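Local structure of putative nitrate transport protein (3MST) at residues 71-76 and 170-175; 215-218 and 222-225; 63-68 and 159-164; 22-27 and 32-37. The protein probably binds a small solute, perhaps nitrate, for uptake, although its function is not established. One frame throughout, in Å; residues are numbered along the deposited sequence.

Contact 1: residues 71-76 and 170-175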
loop_
_atom_site.group_PDB
_atom_site.type_symbol
_atom_site.label_atom_id
_atom_site.label_comp_id
_atom_site.label_asym_id
_atom_site.label_seq_id
_atom_site.Cartn_x
_atom_site.Cartn_y
_atom_site.Cartn_z
ATOM N N LYS A 71 -7.881 -7.751 -13.279
ATOM C CA LYS A 71 -7.191 -8.989 -12.871
ATOM C C LYS A 71 -5.821 -8.660 -12.317
ATOM O O LYS A 71 -5.046 -7.903 -12.924
ATOM C CB LYS A 71 -7.035 -9.906 -14.075
ATOM C CG LYS A 71 -8.375 -10.241 -14.689
ATOM C CD LYS A 71 -8.277 -11.239 -15.847
ATOM C CE LYS A 71 -9.617 -11.336 -16.598
ATOM N NZ LYS A 71 -9.499 -12.284 -17.758
ATOM N N ILE A 72 -5.545 -9.186 -11.136
ATOM C CA ILE A 72 -4.251 -8.966 -10.487
ATOM C C ILE A 72 -3.127 -9.675 -11.200
ATOM O O ILE A 72 -3.221 -10.903 -11.425
ATOM C CB ILE A 72 -4.314 -9.376 -9.003
ATOM C CG1 ILE A 72 -5.303 -8.527 -8.223
ATOM C CG2 ILE A 72 -2.919 -9.353 -8.344
ATOM C CD1 ILE A 72 -5.622 -9.097 -6.843
ATOM N N PHE A 73 -2.068 -8.966 -11.586
ATOM C CA PHE A 73 -0.910 -9.585 -12.238
ATOM C C PHE A 73 0.405 -9.457 -11.501
ATOM O O PHE A 73 1.386 -10.036 -11.922
ATOM C CB PHE A 73 -0.765 -9.087 -13.691
ATOM C CG PHE A 73 -0.444 -7.622 -13.813
ATOM C CD1 PHE A 73 0.855 -7.190 -13.796
ATOM C CD2 PHE A 73 -1.426 -6.702 -14.092
ATOM C CE1 PHE A 73 1.191 -5.855 -13.937
ATOM C CE2 PHE A 73 -1.086 -5.336 -14.231
ATOM C CZ PHE A 73 0.218 -4.930 -14.185
ATOM N N ALA A 74 0.456 -8.622 -10.443
ATOM C CA ALA A 74 1.653 -8.485 -9.650
ATOM C C ALA A 74 1.228 -7.922 -8.302
ATOM O O ALA A 74 0.136 -7.368 -8.135
ATOM C CB ALA A 74 2.647 -7.544 -10.342
ATOM N N GLY A 75 2.084 -8.186 -7.327
ATOM C CA GLY A 75 1.881 -7.697 -5.960
ATOM C C GLY A 75 3.082 -6.886 -5.519
ATOM O O GLY A 75 4.176 -7.004 -6.082
ATOM N N VAL A 76 2.859 -6.059 -4.493
ATOM C CA VAL A 76 3.966 -5.291 -3.900
ATOM C C VAL A 76 3.903 -5.465 -2.379
ATOM O O VAL A 76 2.812 -5.188 -1.803
ATOM C CB VAL A 76 4.009 -3.788 -4.283
ATOM C CG1 VAL A 76 5.406 -3.202 -3.915
ATOM C CG2 VAL A 76 3.696 -3.599 -5.780
ATOM N N GLU A 170 5.821 -3.823 -18.997
ATOM C CA GLU A 170 6.417 -2.461 -19.015
ATOM C C GLU A 170 6.152 -1.717 -17.674
ATOM O O GLU A 170 6.967 -0.947 -17.222
ATOM C CB GLU A 170 5.863 -1.646 -20.197
ATOM C CG GLU A 170 6.115 -2.221 -21.614
ATOM C CD GLU A 170 5.071 -3.206 -22.192
ATOM O OE1 GLU A 170 4.239 -3.804 -21.462
ATOM O OE2 GLU A 170 5.129 -3.421 -23.432
ATOM N N VAL A 171 4.995 -1.962 -17.064
ATOM C CA VAL A 171 4.639 -1.308 -15.813
ATOM C C VAL A 171 5.492 -1.919 -14.684
ATOM O O VAL A 171 6.000 -1.216 -13.852
ATOM C CB VAL A 171 3.130 -1.411 -15.534
ATOM C CG1 VAL A 171 2.833 -0.904 -14.094
ATOM C CG2 VAL A 171 2.326 -0.615 -16.559
ATOM N N ILE A 172 5.659 -3.238 -14.675
ATOM C CA ILE A 172 6.494 -3.905 -13.695
ATOM C C ILE A 172 7.935 -3.426 -13.765
ATOM O O ILE A 172 8.556 -3.126 -12.741
ATOM C CB ILE A 172 6.455 -5.485 -13.815
ATOM C CG1 ILE A 172 5.035 -6.018 -13.574
ATOM C CG2 ILE A 172 7.440 -6.097 -12.826
ATOM C CD1 ILE A 172 4.796 -7.443 -13.885
ATOM N N GLU A 173 8.453 -3.366 -14.994
ATOM C CA GLU A 173 9.814 -2.955 -15.227
ATOM C C GLU A 173 10.053 -1.524 -14.748
ATOM O O GLU A 173 11.047 -1.257 -14.064
ATOM C CB GLU A 173 10.154 -3.150 -16.716
ATOM C CG GLU A 173 10.212 -4.636 -17.086
ATOM C CD GLU A 173 10.101 -4.934 -18.569
ATOM O OE1 GLU A 173 10.004 -3.982 -19.379
ATOM O OE2 GLU A 173 10.095 -6.149 -18.915
ATOM N N ALA A 174 9.140 -0.617 -15.085
ATOM C CA ALA A 174 9.218 0.785 -14.631
ATOM C C ALA A 174 9.174 0.843 -13.109
ATOM O O ALA A 174 9.923 1.582 -12.472
ATOM C CB ALA A 174 8.133 1.636 -15.246
ATOM N N TYR A 175 8.303 0.039 -12.524
ATOM C CA TYR A 175 8.154 0.037 -11.080
ATOM C C TYR A 175 9.470 -0.345 -10.384
ATOM O O TYR A 175 9.895 0.309 -9.425
ATOM C CB TYR A 175 7.007 -0.891 -10.676
ATOM C CG TYR A 175 6.425 -0.624 -9.318
ATOM C CD1 TYR A 175 6.968 -1.227 -8.183
ATOM C CD2 TYR A 175 5.363 0.230 -9.174
ATOM C CE1 TYR A 175 6.436 -0.988 -6.933
ATOM C CE2 TYR A 175 4.800 0.513 -7.901
ATOM C CZ TYR A 175 5.373 -0.110 -6.810
ATOM O OH TYR A 175 4.829 0.138 -5.561
#
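Ile-172 reaches from the helix toward Phe-73 and Ala-74 of the strand. Its CB stands back, and contact starts at CG1, which lies 3.9 Å from Phe-73 CE1 at the edge of the ring, close to the ring plane. Beyond it, the terminal CD1 lies alongside the same edge, 4.0 Å from Phe-73 CD1, and also touches Ala-74, with Ile-172 CD1 4.1 Å from Ala-74 CB. The Phe-73 and Ile-172 side chains run antiparallel alongside each other. A chi1 of 65° holds the Phe-73 ring out with its CD1/CE1 edge toward the isoleucine. Phe-73 and Ala-74 both face Met-162 of the neighbouring strand in a classic beta bulge, and both turn their CB toward the helix.

One helical turn on, Tyr-175 and Val-76 approach head-on. Both methyls of the valine touch the phenol end; Val-76 CG1 is 3.9 Å from Tyr-175 CE1. The hydroxyl is hydrogen-bonded to Val-30 O, which helps fix the ring. The segment axes approach to 10.2 Å and run only 12° from parallel, the arrangement of an alpha/beta layered domain in which helix 169-184 covers one face of the mixed sheet.

Contact 2: residues 215-218 and 222-225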
loop_
_atom_site.group_PDB
_atom_site.type_symbol
_atom_site.label_atom_id
_atom_site.label_comp_id
_atom_site.label_asym_id
_atom_site.label_seq_id
_atom_site.Cartn_x
_atom_site.Cartn_y
_atom_site.Cartn_z
ATOM N N GLU A 215 8.943 -4.163 -2.552
ATOM C CA GLU A 215 9.399 -5.334 -3.288
ATOM C C GLU A 215 8.254 -5.939 -4.095
ATOM O O GLU A 215 7.196 -6.278 -3.548
ATOM C CB GLU A 215 9.945 -6.356 -2.320
ATOM C CG GLU A 215 10.556 -7.561 -2.972
ATOM C CD GLU A 215 10.846 -8.643 -1.965
ATOM O OE1 GLU A 215 9.903 -9.416 -1.609
ATOM O OE2 GLU A 215 12.025 -8.707 -1.518
ATOM N N VAL A 216 8.489 -6.099 -5.392
ATOM C CA VAL A 216 7.509 -6.674 -6.304
ATOM C C VAL A 216 7.550 -8.198 -6.268
ATOM O O VAL A 216 8.635 -8.764 -6.154
ATOM C CB VAL A 216 7.812 -6.193 -7.751
ATOM C CG1 VAL A 216 6.835 -6.842 -8.781
ATOM C CG2 VAL A 216 7.729 -4.690 -7.804
ATOM N N THR A 217 6.397 -8.834 -6.315
ATOM C CA THR A 217 6.311 -10.258 -6.554
ATOM C C THR A 217 5.342 -10.550 -7.677
ATOM O O THR A 217 4.282 -9.958 -7.799
ATOM C CB THR A 217 5.934 -11.037 -5.280
ATOM O OG1 THR A 217 5.829 -12.433 -5.591
ATOM C CG2 THR A 217 4.623 -10.531 -4.658
ATOM N N LYS A 218 5.694 -11.529 -8.504
ATOM C CA LYS A 218 4.814 -12.085 -9.514
ATOM C C LYS A 218 4.447 -13.545 -9.218
ATOM O O LYS A 218 3.885 -14.238 -10.085
ATOM C CB LYS A 218 5.481 -12.014 -10.935
ATOM C CG LYS A 218 5.700 -10.654 -11.464
ATOM C CD LYS A 218 6.303 -10.741 -12.886
ATOM C CE LYS A 218 7.716 -11.300 -12.924
ATOM N NZ LYS A 218 8.202 -11.382 -14.345
ATOM N N GLU A 222 1.762 -16.352 -3.931
ATOM C CA GLU A 222 1.766 -15.189 -3.006
ATOM C C GLU A 222 0.583 -14.274 -3.267
ATOM O O GLU A 222 -0.022 -13.743 -2.330
ATOM C CB GLU A 222 3.088 -14.428 -3.111
ATOM C CG GLU A 222 4.238 -15.282 -2.618
ATOM C CD GLU A 222 5.515 -14.511 -2.397
ATOM O OE1 GLU A 222 5.721 -13.493 -3.086
ATOM O OE2 GLU A 222 6.359 -14.917 -1.548
ATOM N N LEU A 223 0.260 -14.077 -4.538
ATOM C CA LEU A 223 -0.918 -13.307 -4.917
ATOM C C LEU A 223 -2.223 -13.960 -4.463
ATOM O O LEU A 223 -3.107 -13.311 -3.901
ATOM C CB LEU A 223 -0.948 -13.013 -6.411
ATOM C CG LEU A 223 0.327 -12.342 -6.968
ATOM C CD1 LEU A 223 0.253 -12.156 -8.477
ATOM C CD2 LEU A 223 0.685 -11.082 -6.225
ATOM N N VAL A 224 -2.337 -15.272 -4.709
ATOM C CA VAL A 224 -3.485 -16.042 -4.237
ATOM C C VAL A 224 -3.558 -15.988 -2.703
ATOM O O VAL A 224 -4.661 -15.812 -2.138
ATOM C CB VAL A 224 -3.431 -17.481 -4.786
ATOM C CG1 VAL A 224 -4.470 -18.416 -4.100
ATOM C CG2 VAL A 224 -3.633 -17.448 -6.301
ATOM N N GLY A 225 -2.411 -16.125 -2.041
ATOM C CA GLY A 225 -2.387 -16.067 -0.582
ATOM C C GLY A 225 -2.898 -14.736 -0.062
ATOM O O GLY A 225 -3.646 -14.688 0.904
#
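Thr-217 closes its hydroxyl and methyl round one carboxylate oxygen of Glu-222. OG1 donates a short hydrogen bond, 2.7 Å from Thr-217 OG1 to Glu-222 OE1, while the rest of the threonine closes in on the same oxygen: Thr-217 CB is 3.3 Å and Thr-217 CG2 3.5 Å from Glu-222 OE1. The hydroxyl meets that oxygen on its anti side, 26° out of the carboxylate plane. The threonine torsion (chi1 178°) swings OG1 opposite the backbone N, next to the carbonyl carbon, and the same hydroxyl bonds to the backbone N of Lys-219, forming an ST turn. Glu-222 OE1 also makes a salt bridge to Arg-77 NH1 from strand 71-77, so this oxygen is gripped by both a hydroxyl and a guanidinium group. Glu-215 lies near, with Glu-215 OE1 6.0 Å from Glu-222 OE1; Arg-77, which the Glu-215 side chain also touches, probably eases the effect of the two like charges.

The apolar part is lighter. Leu-223 leans its CD2 toward the strand, 4.1 Å from Thr-217 O and 4.3 Å from Thr-217 CG2, and its CD1 just reaches the backbone of Lys-218. The whole is a tight strand-turn-helix connection: edge strand 215-217 of the six-stranded sheet breaks off into the ST turn, and helix 220-230 starts directly after it.

Contact 3: residues 63-68 and 159-164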
loop_
_atom_site.group_PDB
_atom_site.type_symbol
_atom_site.label_atom_id
_atom_site.label_comp_id
_atom_site.label_asym_id
_atom_site.label_seq_id
_atom_site.Cartn_x
_atom_site.Cartn_y
_atom_site.Cartn_z
ATOM N N THR A 63 -7.052 -4.570 -1.014
ATOM C CA THR A 63 -8.365 -4.439 -0.455
ATOM C C THR A 63 -9.275 -3.554 -1.280
ATOM O O THR A 63 -10.516 -3.595 -1.105
ATOM C CB THR A 63 -8.306 -3.947 1.000
ATOM O OG1 THR A 63 -7.511 -2.772 1.080
ATOM C CG2 THR A 63 -7.695 -5.004 1.952
ATOM N N ASN A 64 -8.709 -2.714 -2.178
ATOM C CA ASN A 64 -9.532 -1.939 -3.094
ATOM C C ASN A 64 -9.745 -2.580 -4.434
ATOM O O ASN A 64 -10.476 -2.055 -5.248
ATOM C CB ASN A 64 -8.944 -0.543 -3.308
ATOM C CG ASN A 64 -9.187 0.369 -2.134
ATOM O OD1 ASN A 64 -10.066 0.120 -1.298
ATOM N ND2 ASN A 64 -8.456 1.466 -2.080
HETATM N N MSE A 65 -9.138 -3.708 -4.693
HETATM C CA MSE A 65 -9.238 -4.329 -6.016
HETATM C C MSE A 65 -10.675 -4.633 -6.459
HETATM O O MSE A 65 -10.916 -4.572 -7.634
HETATM C CB MSE A 65 -8.367 -5.576 -6.111
HETATM C CG MSE A 65 -6.895 -5.290 -6.105
HETATM SE SE MSE A 65 -6.308 -4.436 -7.753
HETATM C CE MSE A 65 -5.816 -2.896 -6.830
ATOM N N PRO A 66 -11.607 -4.967 -5.546
ATOM C CA PRO A 66 -12.977 -5.252 -6.020
ATOM C C PRO A 66 -13.650 -4.055 -6.693
ATOM O O PRO A 66 -14.582 -4.260 -7.482
ATOM C CB PRO A 66 -13.708 -5.663 -4.722
ATOM C CG PRO A 66 -12.614 -6.314 -3.878
ATOM C CD PRO A 66 -11.455 -5.353 -4.128
ATOM N N LYS A 67 -13.202 -2.834 -6.407
ATOM C CA LYS A 67 -13.728 -1.634 -7.056
ATOM C C LYS A 67 -13.445 -1.559 -8.551
ATOM O O LYS A 67 -14.181 -0.926 -9.301
ATOM C CB LYS A 67 -13.126 -0.366 -6.392
ATOM C CG LYS A 67 -13.470 -0.244 -4.898
ATOM C CD LYS A 67 -12.858 0.927 -4.147
ATOM C CE LYS A 67 -13.254 0.776 -2.643
ATOM N NZ LYS A 67 -12.728 1.792 -1.702
ATOM N N TYR A 68 -12.380 -2.186 -9.013
ATOM C CA TYR A 68 -11.885 -1.928 -10.361
ATOM C C TYR A 68 -12.275 -3.019 -11.361
ATOM O O TYR A 68 -12.257 -2.779 -12.541
ATOM C CB TYR A 68 -10.362 -1.738 -10.346
ATOM C CG TYR A 68 -9.943 -0.689 -9.353
ATOM C CD1 TYR A 68 -10.348 0.622 -9.488
ATOM C CD2 TYR A 68 -9.148 -1.007 -8.262
ATOM C CE1 TYR A 68 -9.998 1.569 -8.565
ATOM C CE2 TYR A 68 -8.802 -0.059 -7.315
ATOM C CZ TYR A 68 -9.205 1.218 -7.488
ATOM O OH TYR A 68 -8.849 2.178 -6.570
ATOM N N SER A 159 0.419 -6.712 0.337
ATOM C CA SER A 159 -0.849 -6.017 0.557
ATOM C C SER A 159 -1.294 -5.073 -0.530
ATOM O O SER A 159 -2.432 -4.565 -0.490
ATOM C CB SER A 159 -0.824 -5.273 1.904
ATOM O OG SER A 159 0.043 -4.151 1.850
ATOM N N CYS A 160 -0.426 -4.812 -1.527
ATOM C CA CYS A 160 -0.749 -3.957 -2.647
ATOM C C CYS A 160 -0.617 -4.753 -3.923
ATOM O O CYS A 160 0.084 -5.767 -3.980
ATOM C CB CYS A 160 0.151 -2.739 -2.653
ATOM S SG CYS A 160 -0.106 -1.644 -1.236
ATOM N N ALA A 161 -1.349 -4.318 -4.943
ATOM C CA ALA A 161 -1.463 -5.072 -6.166
ATOM C C ALA A 161 -1.469 -4.197 -7.387
ATOM O O ALA A 161 -1.818 -3.007 -7.311
ATOM C CB ALA A 161 -2.764 -5.919 -6.126
HETATM N N MSE A 162 -1.116 -4.799 -8.522
HETATM C CA MSE A 162 -1.221 -4.174 -9.847
HETATM C C MSE A 162 -2.221 -5.028 -10.629
HETATM O O MSE A 162 -2.130 -6.240 -10.599
HETATM C CB MSE A 162 0.148 -4.195 -10.581
HETATM C CG MSE A 162 1.346 -3.831 -9.716
HETATM SE SE MSE A 162 2.856 -3.586 -10.923
HETATM C CE MSE A 162 4.195 -3.527 -9.514
ATOM N N ALA A 163 -3.154 -4.400 -11.306
ATOM C CA ALA A 163 -4.231 -5.116 -12.023
ATOM C C ALA A 163 -4.502 -4.502 -13.370
ATOM O O ALA A 163 -4.376 -3.270 -13.548
ATOM C CB ALA A 163 -5.521 -5.140 -11.178
ATOM N N SER A 164 -4.845 -5.354 -14.319
ATOM C CA SER A 164 -5.242 -4.913 -15.671
ATOM C C SER A 164 -5.969 -6.075 -16.340
ATOM O O SER A 164 -6.485 -6.968 -15.659
ATOM C CB SER A 164 -3.997 -4.548 -16.437
ATOM O OG SER A 164 -4.308 -3.941 -17.695
#
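Met-65, a selenomethionine, lays its bent end across two alanine methyls of the strand, which both point toward it. The selenium does most of the touching: Met-65 SE is 3.6 Å from Ala-163 CB and 4.2 Å from Ala-161 CB. Further out, Met-65 CE lies 4.0 Å from Ala-161 O. The chain bends at chi2 (-70°) and again at chi3 (116°): the first bend brings the selenium to the alanines, the second turns CE back toward the strand backbone. Met-65 CG also brushes Ala-161 CB at 4.2 Å.

Segment 63-68 belongs to the connection between strands 57-61 and 71-77, and strand 160-164 runs between those two, antiparallel to both, in the central part of the mixed sheet. Met-65 therefore covers the face that Ala-161 and Ala-163 present, while Cys-160 and Met-162 point away from it. The sheet's strand order is consistent with a type II periplasmic binding protein fold.

The connecting segment is also held by polar bonds, one of them internal: Lys-67 NZ bonds to Asn-64 OD1 at 3.2 Å, approaching from well above the carbonyl plane. Lys-67 CB also sits over the centre of one face of the Tyr-68 ring. From outside, Asp-60 OD2 of strand 57-61 accepts a hydrogen bond from Asn-64 ND2 and bonds to Tyr-68 OH.

Contact 4: residues 22-27 and 32-37. Unlike the reference sequence in segment 22-27: Ser-27 (reference Ala).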
loop_
_atom_site.group_PDB
_atom_site.type_symbol
_atom_site.label_atom_id
_atom_site.label_comp_id
_atom_site.label_asym_id
_atom_site.label_seq_id
_atom_site.Cartn_x
_atom_site.Cartn_y
_atom_site.Cartn_z
ATOM N N VAL A 22 -2.384 4.443 -16.357
ATOM C CA VAL A 22 -2.277 3.777 -15.030
ATOM C C VAL A 22 -2.848 4.704 -13.956
ATOM O O VAL A 22 -2.408 5.851 -13.839
ATOM C CB VAL A 22 -0.818 3.397 -14.682
ATOM C CG1 VAL A 22 -0.787 2.510 -13.448
ATOM C CG2 VAL A 22 -0.165 2.638 -15.843
ATOM N N GLY A 23 -3.819 4.232 -13.217
ATOM C CA GLY A 23 -4.357 4.953 -12.058
ATOM C C GLY A 23 -3.786 4.404 -10.755
ATOM O O GLY A 23 -3.591 3.208 -10.590
HETATM N N MSE A 24 -3.556 5.301 -9.803
HETATM C CA MSE A 24 -2.988 4.927 -8.497
HETATM C C MSE A 24 -3.239 6.094 -7.532
HETATM O O MSE A 24 -3.333 7.245 -7.945
HETATM C CB MSE A 24 -1.504 4.669 -8.598
HETATM C CG MSE A 24 -0.732 5.912 -9.013
HETATM SE SE MSE A 24 1.038 5.454 -9.725
HETATM C CE MSE A 24 0.372 4.716 -11.400
ATOM N N PRO A 25 -3.354 5.803 -6.230
ATOM C CA PRO A 25 -3.480 6.899 -5.277
ATOM C C PRO A 25 -2.127 7.537 -4.988
ATOM O O PRO A 25 -1.227 6.869 -4.465
ATOM C CB PRO A 25 -4.005 6.201 -4.031
ATOM C CG PRO A 25 -3.423 4.767 -4.131
ATOM C CD PRO A 25 -3.458 4.479 -5.598
ATOM N N PHE A 26 -1.983 8.840 -5.272
ATOM C CA PHE A 26 -0.683 9.454 -5.097
ATOM C C PHE A 26 -0.307 9.607 -3.626
ATOM O O PHE A 26 0.872 9.774 -3.281
ATOM C CB PHE A 26 -0.587 10.817 -5.784
ATOM C CG PHE A 26 -0.443 10.786 -7.294
ATOM C CD1 PHE A 26 -0.686 9.673 -8.055
ATOM C CD2 PHE A 26 -0.054 11.937 -7.953
ATOM C CE1 PHE A 26 -0.572 9.731 -9.431
ATOM C CE2 PHE A 26 0.087 12.006 -9.296
ATOM C CZ PHE A 26 -0.164 10.900 -10.061
ATOM N N SER A 27 -1.288 9.531 -2.736
ATOM C CA SER A 27 -0.985 9.518 -1.321
ATOM C C SER A 27 -0.693 8.127 -0.756
ATOM O O SER A 27 -0.324 7.989 0.413
ATOM C CB SER A 27 -2.084 10.140 -0.526
ATOM O OG SER A 27 -3.276 9.428 -0.659
ATOM N N PHE A 32 4.626 5.358 -5.070
ATOM C CA PHE A 32 5.822 6.174 -4.971
ATOM C C PHE A 32 6.879 5.802 -6.009
ATOM O O PHE A 32 7.511 6.722 -6.553
ATOM C CB PHE A 32 6.393 6.151 -3.570
ATOM C CG PHE A 32 5.488 6.787 -2.503
ATOM C CD1 PHE A 32 4.315 7.457 -2.818
ATOM C CD2 PHE A 32 5.886 6.659 -1.195
ATOM C CE1 PHE A 32 3.539 8.016 -1.767
ATOM C CE2 PHE A 32 5.148 7.188 -0.146
ATOM C CZ PHE A 32 3.965 7.853 -0.439
ATOM N N PRO A 33 7.112 4.515 -6.318
ATOM C CA PRO A 33 8.118 4.195 -7.323
ATOM C C PRO A 33 7.802 4.788 -8.684
ATOM O O PRO A 33 8.766 5.106 -9.438
ATOM C CB PRO A 33 8.131 2.658 -7.342
ATOM C CG PRO A 33 7.760 2.308 -5.901
ATOM C CD PRO A 33 6.633 3.304 -5.647
ATOM N N LEU A 34 6.535 4.960 -9.049
ATOM C CA LEU A 34 6.199 5.573 -10.349
ATOM C C LEU A 34 6.207 7.096 -10.252
ATOM O O LEU A 34 6.598 7.769 -11.228
ATOM C CB LEU A 34 4.882 5.038 -10.897
ATOM C CG LEU A 34 4.965 3.515 -11.181
ATOM C CD1 LEU A 34 3.587 2.997 -11.703
ATOM C CD2 LEU A 34 6.102 3.133 -12.145
ATOM N N LEU A 35 5.883 7.693 -9.095
ATOM C CA LEU A 35 5.950 9.134 -8.941
ATOM C C LEU A 35 7.348 9.624 -9.165
ATOM O O LEU A 35 7.549 10.655 -9.794
ATOM C CB LEU A 35 5.505 9.610 -7.545
ATOM C CG LEU A 35 4.029 9.401 -7.189
ATOM C CD1 LEU A 35 3.765 10.003 -5.825
ATOM C CD2 LEU A 35 3.058 10.044 -8.227
ATOM N N VAL A 36 8.321 8.929 -8.621
ATOM C CA VAL A 36 9.678 9.485 -8.587
ATOM C C VAL A 36 10.308 9.542 -9.961
ATOM O O VAL A 36 11.189 10.387 -10.185
ATOM C CB VAL A 36 10.598 8.794 -7.573
ATOM C CG1 VAL A 36 10.086 9.062 -6.150
ATOM C CG2 VAL A 36 10.806 7.275 -7.820
ATOM N N ILE A 37 9.921 8.638 -10.860
ATOM C CA ILE A 37 10.470 8.616 -12.233
ATOM C C ILE A 37 9.383 8.890 -13.279
ATOM O O ILE A 37 9.532 8.531 -14.458
ATOM C CB ILE A 37 11.230 7.318 -12.536
ATOM C CG1 ILE A 37 10.327 6.080 -12.376
ATOM C CG2 ILE A 37 12.523 7.244 -11.716
ATOM C CD1 ILE A 37 10.938 4.838 -13.010
#
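A beta-alpha-beta crossover, strand 22-24 to helix 32-36 to strand 45-47, holds this contact in its first half, where Met-24 and Phe-26 meet Leu-34, Leu-35 and Phe-32. The helix comes back over the strand it has just left, and Ile-45 of the third element touches Met-24, Phe-26 and Leu-35 as well, so all three parts share one apolar core.

Met-24, a selenomethionine, crosses Leu-34 at about a right angle. Its methyl makes the nearer approach, 3.7 Å from Met-24 CE to Leu-34 CD1, and its selenium lies 4.0 Å from Leu-34 CB. The bend at chi3 (72°) turns that methyl onto the leucine.

Phe-26 offers a ring face to Leu-35. The CD2 methyl stands 3.5 Å from the Phe-26 centroid and only 4° off the ring normal, a nearly ideal CH-pi contact that places Leu-35 CD2 almost equally far from all six ring carbons. The other methyl of this leucine turns to the backbone, Leu-35 CD1 lying 3.9 Å from Phe-26 O. That carbonyl oxygen has a second apolar neighbour in the helix: it meets the Phe-32 ring at its edge, near the ring plane, with Phe-26 O 3.5 Å from Phe-32 CE1.

All four contacts reach the six-stranded sheet, with contact 1 touching each of the others; its centre lies 10 Å from that of contact 2, 11 Å from contact 3 and 12 Å from contact 4. Strand 71-77 links contacts 1, 2 and 3 through its neighbours in the sheet: probable hydrogen bonds join Gly-75 N to Thr-217 O (2.9 Å) and Val-76 N to Cys-160 O (2.8 Å). Contact 4 meets contact 1 helix to helix, with Tyr-175 CZ 3.5 Å from Pro-33 CG. Contacts 2 and 4 do not touch, their centres being 19 Å apart. An unidentified ligand, probably from the crystallisation liquor, is hydrogen-bonded to Ser-159 OG of contact 3.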